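Local coordinates for SnoK (Streptomyces nogalater, PDB 5EPA), which acts as a non-heme iron, 2-oxoglutarate-dependent carbocyclase in the biosynthesis of the polyketide nogalamycin, at residues A[162-167]-A[220-225]; A[42-47]-A[211-216]. All blocks are in the same frame, centred on the assembly; numbering follows the deposited sequence.

Contact 1. Residues A[162-167]-A[220-225]. With FE (Fe (III) ion), chain G; AKG (2-oxoglutaric acid), chain H.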
ATOM      1  N   GLY A 162     -10.198  -0.948 -11.613  1.00 28.59           N
ATOM      2  CA  GLY A 162      -9.648  -0.149 -10.519  1.00 27.31           C
ATOM      3  C   GLY A 162      -8.160  -0.310 -10.289  1.00 26.07           C
ATOM      4  O   GLY A 162      -7.697  -0.416  -9.150  1.00 26.21           O
ATOM      5  N   CYS A 163      -7.386  -0.355 -11.348  1.00 26.04           N
ATOM      6  CA  CYS A 163      -5.959  -0.585 -11.198  1.00 26.41           C
ATOM      7  C   CYS A 163      -5.246   0.662 -10.689  1.00 25.60           C
ATOM      8  O   CYS A 163      -5.799   1.770 -10.703  1.00 24.57           O
ATOM      9  CB  CYS A 163      -5.311  -1.062 -12.480  1.00 27.77           C
ATOM     10  SG  CYS A 163      -4.895   0.264 -13.614  1.00 30.86           S
ATOM     11  N   MET A 164      -4.025   0.449 -10.226  1.00 25.14           N
ATOM     12  CA  MET A 164      -3.203   1.542  -9.696  1.00 25.84           C
ATOM     13  C   MET A 164      -2.482   2.276 -10.835  1.00 25.23           C
ATOM     14  O   MET A 164      -2.188   1.665 -11.847  1.00 24.91           O
ATOM     15  CB  MET A 164      -2.152   0.981  -8.749  1.00 26.02           C
ATOM     16  CG  MET A 164      -2.733   0.244  -7.549  1.00 26.50           C
ATOM     17  SD  MET A 164      -3.295   1.390  -6.308  1.00 28.39           S
ATOM     18  CE  MET A 164      -1.728   1.784  -5.567  1.00 27.94           C
ATOM     19  N   SER A 165      -2.190   3.558 -10.623  1.00 24.21           N
ATOM     20  CA  SER A 165      -1.267   4.296 -11.457  1.00 24.75           C
ATOM     21  C   SER A 165      -0.257   5.025 -10.612  1.00 24.49           C
ATOM     22  O   SER A 165      -0.554   5.399  -9.482  1.00 24.85           O
ATOM     23  CB  SER A 165      -1.998   5.320 -12.341  1.00 25.21           C
ATOM     24  OG  SER A 165      -2.868   4.677 -13.244  1.00 24.98           O
ATOM     25  N   TYR A 166       0.923   5.252 -11.178  1.00 24.61           N
ATOM     26  CA  TYR A 166       2.080   5.817 -10.451  1.00 24.36           C
ATOM     27  C   TYR A 166       2.739   6.913 -11.272  1.00 25.15           C
ATOM     28  O   TYR A 166       2.677   6.901 -12.493  1.00 25.53           O
ATOM     29  CB  TYR A 166       3.138   4.722 -10.190  1.00 24.17           C
ATOM     30  CG  TYR A 166       2.562   3.509  -9.524  1.00 23.47           C
ATOM     31  CD1 TYR A 166       2.041   2.482 -10.281  1.00 23.66           C
ATOM     32  CD2 TYR A 166       2.525   3.396  -8.126  1.00 23.02           C
ATOM     33  CE1 TYR A 166       1.478   1.375  -9.689  1.00 23.45           C
ATOM     34  CE2 TYR A 166       1.990   2.259  -7.519  1.00 22.94           C
ATOM     35  CZ  TYR A 166       1.467   1.249  -8.313  1.00 23.04           C
ATOM     36  OH  TYR A 166       0.866   0.145  -7.756  1.00 22.79           O
ATOM     37  N   VAL A 167       3.306   7.895 -10.583  1.00 25.15           N
ATOM     38  CA  VAL A 167       4.103   8.907 -11.215  1.00 25.25           C
ATOM     39  C   VAL A 167       5.591   8.507 -11.057  1.00 25.58           C
ATOM     40  O   VAL A 167       6.182   8.684  -9.997  1.00 24.66           O
ATOM     41  CB  VAL A 167       3.834  10.286 -10.604  1.00 25.45           C
ATOM     42  CG1 VAL A 167       4.670  11.359 -11.298  1.00 26.31           C
ATOM     43  CG2 VAL A 167       2.372  10.640 -10.738  1.00 25.31           C
ATOM     44  N   THR A 220       6.293   7.837  -3.391  1.00 23.35           N
ATOM     45  CA  THR A 220       5.832   7.706  -4.758  1.00 22.47           C
ATOM     46  C   THR A 220       4.378   8.178  -4.831  1.00 21.96           C
ATOM     47  O   THR A 220       3.512   7.688  -4.096  1.00 21.24           O
ATOM     48  CB  THR A 220       5.948   6.278  -5.262  1.00 21.74           C
ATOM     49  OG1 THR A 220       7.319   5.892  -5.218  1.00 22.11           O
ATOM     50  CG2 THR A 220       5.426   6.165  -6.711  1.00 21.79           C
ATOM     51  N   VAL A 221       4.129   9.143  -5.704  1.00 22.13           N
ATOM     52  CA  VAL A 221       2.792   9.624  -5.943  1.00 22.24           C
ATOM     53  C   VAL A 221       2.029   8.537  -6.705  1.00 22.95           C
ATOM     54  O   VAL A 221       2.497   8.051  -7.745  1.00 23.98           O
ATOM     55  CB  VAL A 221       2.804  10.960  -6.700  1.00 22.40           C
ATOM     56  CG1 VAL A 221       1.410  11.415  -7.064  1.00 22.39           C
ATOM     57  CG2 VAL A 221       3.438  12.020  -5.834  1.00 22.80           C
ATOM     58  N   HIS A 222       0.839   8.219  -6.224  1.00 22.79           N
ATOM     59  CA  HIS A 222       0.029   7.225  -6.866  1.00 23.16           C
ATOM     60  C   HIS A 222      -1.463   7.478  -6.706  1.00 22.81           C
ATOM     61  O   HIS A 222      -1.911   8.322  -5.936  1.00 22.63           O
ATOM     62  CB  HIS A 222       0.398   5.845  -6.313  1.00 24.07           C
ATOM     63  CG  HIS A 222       0.164   5.687  -4.837  1.00 24.26           C
ATOM     64  ND1 HIS A 222       1.026   6.209  -3.902  1.00 24.97           N
ATOM     65  CD2 HIS A 222      -0.817   5.061  -4.133  1.00 24.95           C
ATOM     66  CE1 HIS A 222       0.582   5.917  -2.681  1.00 25.15           C
ATOM     67  NE2 HIS A 222      -0.560   5.238  -2.781  1.00 26.16           N
ATOM     68  N   MET A 223      -2.242   6.685  -7.416  1.00 23.09           N
ATOM     69  CA  MET A 223      -3.681   6.840  -7.443  1.00 24.15           C
ATOM     70  C   MET A 223      -4.309   5.530  -7.936  1.00 23.31           C
ATOM     71  O   MET A 223      -3.587   4.609  -8.268  1.00 22.88           O
ATOM     72  CB  MET A 223      -4.029   8.041  -8.342  1.00 26.92           C
ATOM     73  CG  MET A 223      -3.857   7.765  -9.832  1.00 29.48           C
ATOM     74  SD  MET A 223      -3.438   9.251 -10.757  1.00 37.05           S
ATOM     75  CE  MET A 223      -1.678   9.346 -10.383  1.00 35.85           C
ATOM     76  N   ALA A 224      -5.634   5.460  -8.020  1.00 23.44           N
ATOM     77  CA  ALA A 224      -6.287   4.316  -8.667  1.00 24.67           C
ATOM     78  C   ALA A 224      -7.540   4.686  -9.426  1.00 25.64           C
ATOM     79  O   ALA A 224      -8.223   5.611  -9.072  1.00 25.78           O
ATOM     80  CB  ALA A 224      -6.621   3.243  -7.641  1.00 24.25           C
ATOM     81  N   GLU A 225      -7.844   3.904 -10.448  1.00 27.77           N
ATOM     82  CA  GLU A 225      -9.067   4.062 -11.247  1.00 29.49           C
ATOM     83  C   GLU A 225     -10.287   3.711 -10.463  1.00 26.81           C
ATOM     84  O   GLU A 225     -10.228   2.937  -9.526  1.00 25.16           O
ATOM     85  CB  GLU A 225      -9.092   3.079 -12.427  1.00 33.47           C
ATOM     86  CG  GLU A 225      -7.943   3.181 -13.390  1.00 37.54           C
ATOM     87  CD  GLU A 225      -7.825   4.582 -13.938  1.00 41.06           C
ATOM     88  OE1 GLU A 225      -8.752   4.992 -14.652  1.00 43.72           O
ATOM     89  OE2 GLU A 225      -6.815   5.263 -13.620  1.00 46.95           O
TER
HETATM   90 FE    FE G 300      -1.595   4.933  -0.931  1.00 25.06          FE
HETATM   91  C1  AKG H 301      -1.949   2.201  -1.356  1.00 13.40           C
HETATM   92  O1  AKG H 301      -1.776   0.957  -1.355  1.00 14.55           O
HETATM   93  O2  AKG H 301      -1.186   3.059  -0.837  1.00 14.12           O
HETATM   94  C2  AKG H 301      -3.146   2.763  -1.977  1.00 13.68           C
HETATM   95  O5  AKG H 301      -3.208   3.982  -1.928  1.00 16.29           O
HETATM   96  C3  AKG H 301      -4.188   1.878  -2.614  1.00 13.19           C
HETATM   97  C4  AKG H 301      -5.492   2.556  -3.043  1.00 12.89           C
HETATM   98  C5  AKG H 301      -6.421   1.541  -3.736  1.00 13.44           C
HETATM   99  O3  AKG H 301      -6.319   0.289  -3.526  1.00 13.85           O
HETATM  100  O4  AKG H 301      -7.292   1.939  -4.513  1.00 12.22           O
HETATM  101  O   HOH W   1      -4.962   4.638 -11.993  1.00 27.38           O
HETATM  102  O   HOH W   2      -2.685   4.675   0.919  1.00 20.97           O

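Contact 2. Residues A[42-47]-A[211-216]. With AKG (2-oxoglutaric acid), chain H.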
ATOM      1  N   PRO A  42       5.583  -9.928 -10.964  1.00 28.41           N
ATOM      2  CA  PRO A  42       4.528 -10.902 -11.196  1.00 29.08           C
ATOM      3  C   PRO A  42       4.720 -12.257 -10.504  1.00 29.83           C
ATOM      4  O   PRO A  42       5.851 -12.681 -10.219  1.00 30.25           O
ATOM      5  CB  PRO A  42       4.546 -11.087 -12.715  1.00 29.77           C
ATOM      6  CG  PRO A  42       5.899 -10.629 -13.158  1.00 30.49           C
ATOM      7  CD  PRO A  42       6.591  -9.919 -12.040  1.00 29.63           C
ATOM      8  N   ARG A  43       3.592 -12.937 -10.314  1.00 29.91           N
ATOM      9  CA  ARG A  43       3.564 -14.324  -9.876  1.00 31.40           C
ATOM     10  C   ARG A  43       4.324 -14.569  -8.546  1.00 30.46           C
ATOM     11  O   ARG A  43       5.186 -15.402  -8.470  1.00 31.18           O
ATOM     12  CB  ARG A  43       4.087 -15.225 -10.981  1.00 33.70           C
ATOM     13  CG  ARG A  43       3.314 -15.086 -12.290  1.00 36.14           C
ATOM     14  CD  ARG A  43       3.887 -15.985 -13.394  1.00 38.51           C
ATOM     15  NE  ARG A  43       5.243 -15.559 -13.732  1.00 39.39           N
ATOM     16  CZ  ARG A  43       5.552 -14.597 -14.577  1.00 39.87           C
ATOM     17  NH1 ARG A  43       4.595 -13.914 -15.206  1.00 41.04           N
ATOM     18  NH2 ARG A  43       6.828 -14.296 -14.779  1.00 40.10           N
ATOM     19  N   VAL A  44       3.988 -13.812  -7.520  1.00 29.04           N
ATOM     20  CA  VAL A  44       4.614 -13.989  -6.245  1.00 29.08           C
ATOM     21  C   VAL A  44       3.839 -15.053  -5.456  1.00 30.22           C
ATOM     22  O   VAL A  44       4.442 -15.923  -4.840  1.00 30.48           O
ATOM     23  CB  VAL A  44       4.663 -12.676  -5.453  1.00 27.97           C
ATOM     24  CG1 VAL A  44       5.334 -12.887  -4.118  1.00 27.90           C
ATOM     25  CG2 VAL A  44       5.398 -11.594  -6.249  1.00 28.10           C
ATOM     26  N   LEU A  45       2.505 -14.945  -5.491  1.00 30.31           N
ATOM     27  CA  LEU A  45       1.587 -15.924  -4.919  1.00 30.99           C
ATOM     28  C   LEU A  45       1.021 -16.852  -5.955  1.00 32.08           C
ATOM     29  O   LEU A  45       0.633 -16.427  -7.037  1.00 33.66           O
ATOM     30  CB  LEU A  45       0.415 -15.215  -4.269  1.00 30.21           C
ATOM     31  CG  LEU A  45       0.748 -14.221  -3.169  1.00 29.98           C
ATOM     32  CD1 LEU A  45      -0.536 -13.658  -2.609  1.00 29.72           C
ATOM     33  CD2 LEU A  45       1.536 -14.898  -2.030  1.00 30.96           C
ATOM     34  N   SER A  46       0.927 -18.125  -5.603  1.00 33.23           N
ATOM     35  CA  SER A  46       0.296 -19.128  -6.440  1.00 34.51           C
ATOM     36  C   SER A  46      -1.232 -18.957  -6.423  1.00 34.93           C
ATOM     37  O   SER A  46      -1.788 -18.270  -5.570  1.00 33.31           O
ATOM     38  CB  SER A  46       0.622 -20.526  -5.897  1.00 35.42           C
ATOM     39  OG  SER A  46       0.045 -20.695  -4.608  1.00 35.35           O
ATOM     40  N   GLU A  47      -1.904 -19.618  -7.358  1.00 37.99           N
ATOM     41  CA  GLU A  47      -3.387 -19.622  -7.424  1.00 39.44           C
ATOM     42  C   GLU A  47      -3.980 -20.122  -6.106  1.00 37.24           C
ATOM     43  O   GLU A  47      -4.944 -19.576  -5.599  1.00 35.94           O
ATOM     44  CB  GLU A  47      -3.859 -20.436  -8.643  1.00 44.93           C
ATOM     45  CG  GLU A  47      -3.495 -19.691  -9.915  1.00 51.05           C
ATOM     46  CD  GLU A  47      -3.736 -20.485 -11.196  1.00 58.88           C
ATOM     47  OE1 GLU A  47      -3.453 -21.716 -11.226  1.00 62.58           O
ATOM     48  OE2 GLU A  47      -4.213 -19.858 -12.186  1.00 65.97           O
ATOM     49  N   GLY A 211      -2.282 -12.515  -7.782  1.00 25.87           N
ATOM     50  CA  GLY A 211      -1.020 -13.114  -7.342  1.00 26.48           C
ATOM     51  C   GLY A 211       0.196 -12.270  -7.609  1.00 26.70           C
ATOM     52  O   GLY A 211       1.273 -12.514  -7.025  1.00 26.85           O
ATOM     53  N   ASP A 212       0.036 -11.265  -8.469  1.00 26.08           N
ATOM     54  CA  ASP A 212       1.094 -10.291  -8.701  1.00 26.42           C
ATOM     55  C   ASP A 212       1.147  -9.316  -7.539  1.00 25.52           C
ATOM     56  O   ASP A 212       0.176  -9.148  -6.798  1.00 25.67           O
ATOM     57  CB  ASP A 212       0.869  -9.470  -9.981  1.00 26.40           C
ATOM     58  CG  ASP A 212       0.930 -10.315 -11.279  1.00 27.64           C
ATOM     59  OD1 ASP A 212       1.279 -11.527 -11.244  1.00 28.26           O
ATOM     60  OD2 ASP A 212       0.652  -9.710 -12.347  1.00 27.98           O
ATOM     61  N   VAL A 213       2.281  -8.658  -7.402  1.00 25.28           N
ATOM     62  CA  VAL A 213       2.435  -7.601  -6.408  1.00 25.21           C
ATOM     63  C   VAL A 213       3.083  -6.396  -7.044  1.00 25.68           C
ATOM     64  O   VAL A 213       4.075  -6.536  -7.755  1.00 27.52           O
ATOM     65  CB  VAL A 213       3.313  -8.045  -5.226  1.00 24.46           C
ATOM     66  CG1 VAL A 213       3.363  -6.959  -4.184  1.00 24.04           C
ATOM     67  CG2 VAL A 213       2.757  -9.302  -4.590  1.00 24.93           C
ATOM     68  N   VAL A 214       2.555  -5.211  -6.772  1.00 25.06           N
ATOM     69  CA  VAL A 214       3.255  -3.999  -7.127  1.00 24.50           C
ATOM     70  C   VAL A 214       3.704  -3.313  -5.850  1.00 24.02           C
ATOM     71  O   VAL A 214       2.900  -3.034  -4.983  1.00 24.29           O
ATOM     72  CB  VAL A 214       2.379  -3.022  -7.919  1.00 24.52           C
ATOM     73  CG1 VAL A 214       3.225  -1.878  -8.472  1.00 24.80           C
ATOM     74  CG2 VAL A 214       1.671  -3.731  -9.051  1.00 24.88           C
ATOM     75  N   PHE A 215       4.985  -2.986  -5.778  1.00 24.21           N
ATOM     76  CA  PHE A 215       5.582  -2.307  -4.623  1.00 23.39           C
ATOM     77  C   PHE A 215       5.776  -0.854  -4.953  1.00 23.66           C
ATOM     78  O   PHE A 215       6.196  -0.509  -6.056  1.00 24.53           O
ATOM     79  CB  PHE A 215       6.963  -2.886  -4.294  1.00 23.72           C
ATOM     80  CG  PHE A 215       6.942  -4.299  -3.844  1.00 23.43           C
ATOM     81  CD1 PHE A 215       6.897  -5.308  -4.732  1.00 23.59           C
ATOM     82  CD2 PHE A 215       6.969  -4.601  -2.477  1.00 23.58           C
ATOM     83  CE1 PHE A 215       6.832  -6.633  -4.295  1.00 24.24           C
ATOM     84  CE2 PHE A 215       6.938  -5.904  -2.031  1.00 23.62           C
ATOM     85  CZ  PHE A 215       6.866  -6.932  -2.950  1.00 23.85           C
ATOM     86  N   HIS A 216       5.467   0.017  -4.012  1.00 23.66           N
ATOM     87  CA  HIS A 216       5.758   1.449  -4.206  1.00 23.87           C
ATOM     88  C   HIS A 216       6.281   2.121  -2.944  1.00 22.97           C
ATOM     89  O   HIS A 216       5.777   1.909  -1.833  1.00 21.46           O
ATOM     90  CB  HIS A 216       4.522   2.226  -4.819  1.00 23.85           C
ATOM     91  CG  HIS A 216       3.345   2.348  -3.906  1.00 23.12           C
ATOM     92  ND1 HIS A 216       2.349   1.411  -3.865  1.00 23.18           N
ATOM     93  CD2 HIS A 216       3.025   3.271  -2.969  1.00 23.26           C
ATOM     94  CE1 HIS A 216       1.464   1.742  -2.943  1.00 22.25           C
ATOM     95  NE2 HIS A 216       1.825   2.891  -2.419  1.00 22.68           N
TER
HETATM   96  C1  AKG H 301      -1.949   2.201  -1.356  1.00 13.40           C
HETATM   97  O1  AKG H 301      -1.776   0.957  -1.355  1.00 14.55           O
HETATM   98  O2  AKG H 301      -1.186   3.059  -0.837  1.00 14.12           O
HETATM   99  C2  AKG H 301      -3.146   2.763  -1.977  1.00 13.68           C
HETATM  100  O5  AKG H 301      -3.208   3.982  -1.928  1.00 16.29           O
HETATM  101  C3  AKG H 301      -4.188   1.878  -2.614  1.00 13.19           C
HETATM  102  C4  AKG H 301      -5.492   2.556  -3.043  1.00 12.89           C
HETATM  103  C5  AKG H 301      -6.421   1.541  -3.736  1.00 13.44           C
HETATM  104  O3  AKG H 301      -6.319   0.289  -3.526  1.00 13.85           O
HETATM  105  O4  AKG H 301      -7.292   1.939  -4.513  1.00 12.22           O

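Contact 1. Residues A[162-167]-A[220-225]
The imidazole of His222 has Met164 CE set obliquely against it, 3.7 Å from CD2, while O5 of 2-oxoglutarate lies at the ring edge, in plane. Next along, the Tyr166 ring has Thr220 CG2 at its edge and His222 CB in an oblique position, and Tyr38 stacks on it. Met164, Tyr166 and His222 project from two antiparallel strands, 164-166 and 222-224, of the four-stranded sheet of a cupin-type double-stranded beta-helix. Around Ser165 and Met223, a hydrogen-bonded pair, the main chains join reciprocally: Ser165 N donates to Met223 O (2.9 Å) and Met223 N to Ser165 O (3.0 Å). The Met164 chain, bent at chi2 and chi3, curls its thioether along His222 and onto the cosubstrate, SD lying 3.8 Å from C3. An alanine here would probably open a gap between the imidazole and the 2-oxoglutarate chain, leaving both without that packing. His222 completes the two-histidine, one-carboxylate iron site with His133 and Asp135; NE2 binds iron at 2.1 Å. Its CG sits between the backbone N and carbonyl carbon (chi1 61°), and the ring's rotation is held at a second point of its edge, where ND1 donates to Thr220 O in the ring plane, 2.9 Å away.

Contact 2. Residues A[42-47]-A[211-216]
The backbone at 42-45 turns at Arg43, whose left-handed angles (phi 56°, psi 53°) bring the N-H groups of Val44 and Leu45 round onto a single acceptor, Gly211 O. Leu45 N meets that oxygen in the carbonyl plane, on a lone pair, at 3.1 Å with an almost straight N-H; Val44 N comes from above the plane at 3.0 Å, with a more bent bond. Glycine suits position 211 twice over: its positive phi would jam a beta carbon against the preceding carbonyl, and the same carbon would collide with Leu45 O. Beside this fork, the Asp212 carboxylate reaches back to the loop, its CG beside the backbone N (chi1 -65°). OD1 accepts from Arg43 N at 2.9 Å, from above the carboxylate plane, and lies 3.6 Å from Pro42 CB. That same CB lies over the rim of one face of the Arg43 guanidinium, whose NE bonds to Gly18 O. Val44 and Val213 meet methyl to methyl, CG2 to CG2 at 3.9 Å, and Ile100 of helix 98-108 packs on Val44. The loop joins strand 38-41 to helix 47-64 and is hydrogen-bonded to Gly211 and Asp212, just ahead of strand 213-217. With Arg209 N and His40 NE2 bonded to OD2, both oxygens of the buried Asp212 side chain have donors, an environment likely to favour the charged carboxylate.

In the fold
The segments alternate along the chain, in the order 42-47, 162-167, 211-216, 220-225, so the two contacts cross along the chain, their centres about 17 Å apart. Contact 1 belongs to the four-stranded sheet; contact 2 lies at the rim of the seven-stranded one, where strand 213-217 runs beside the outermost strand 38-41. Strands 213-217 and 222-224 are consecutive, and the chain passes between the sheets there. The sheets meet where Tyr166 packs on Val214 and His222 CE1 approaches His216 NE2 to 3.3 Å. His216 also bonds to Asp135 and, weakly, to 2-oxoglutarate, so the strand that begins at the outer loop carries, towards its other end, a second-shell group of the iron centre.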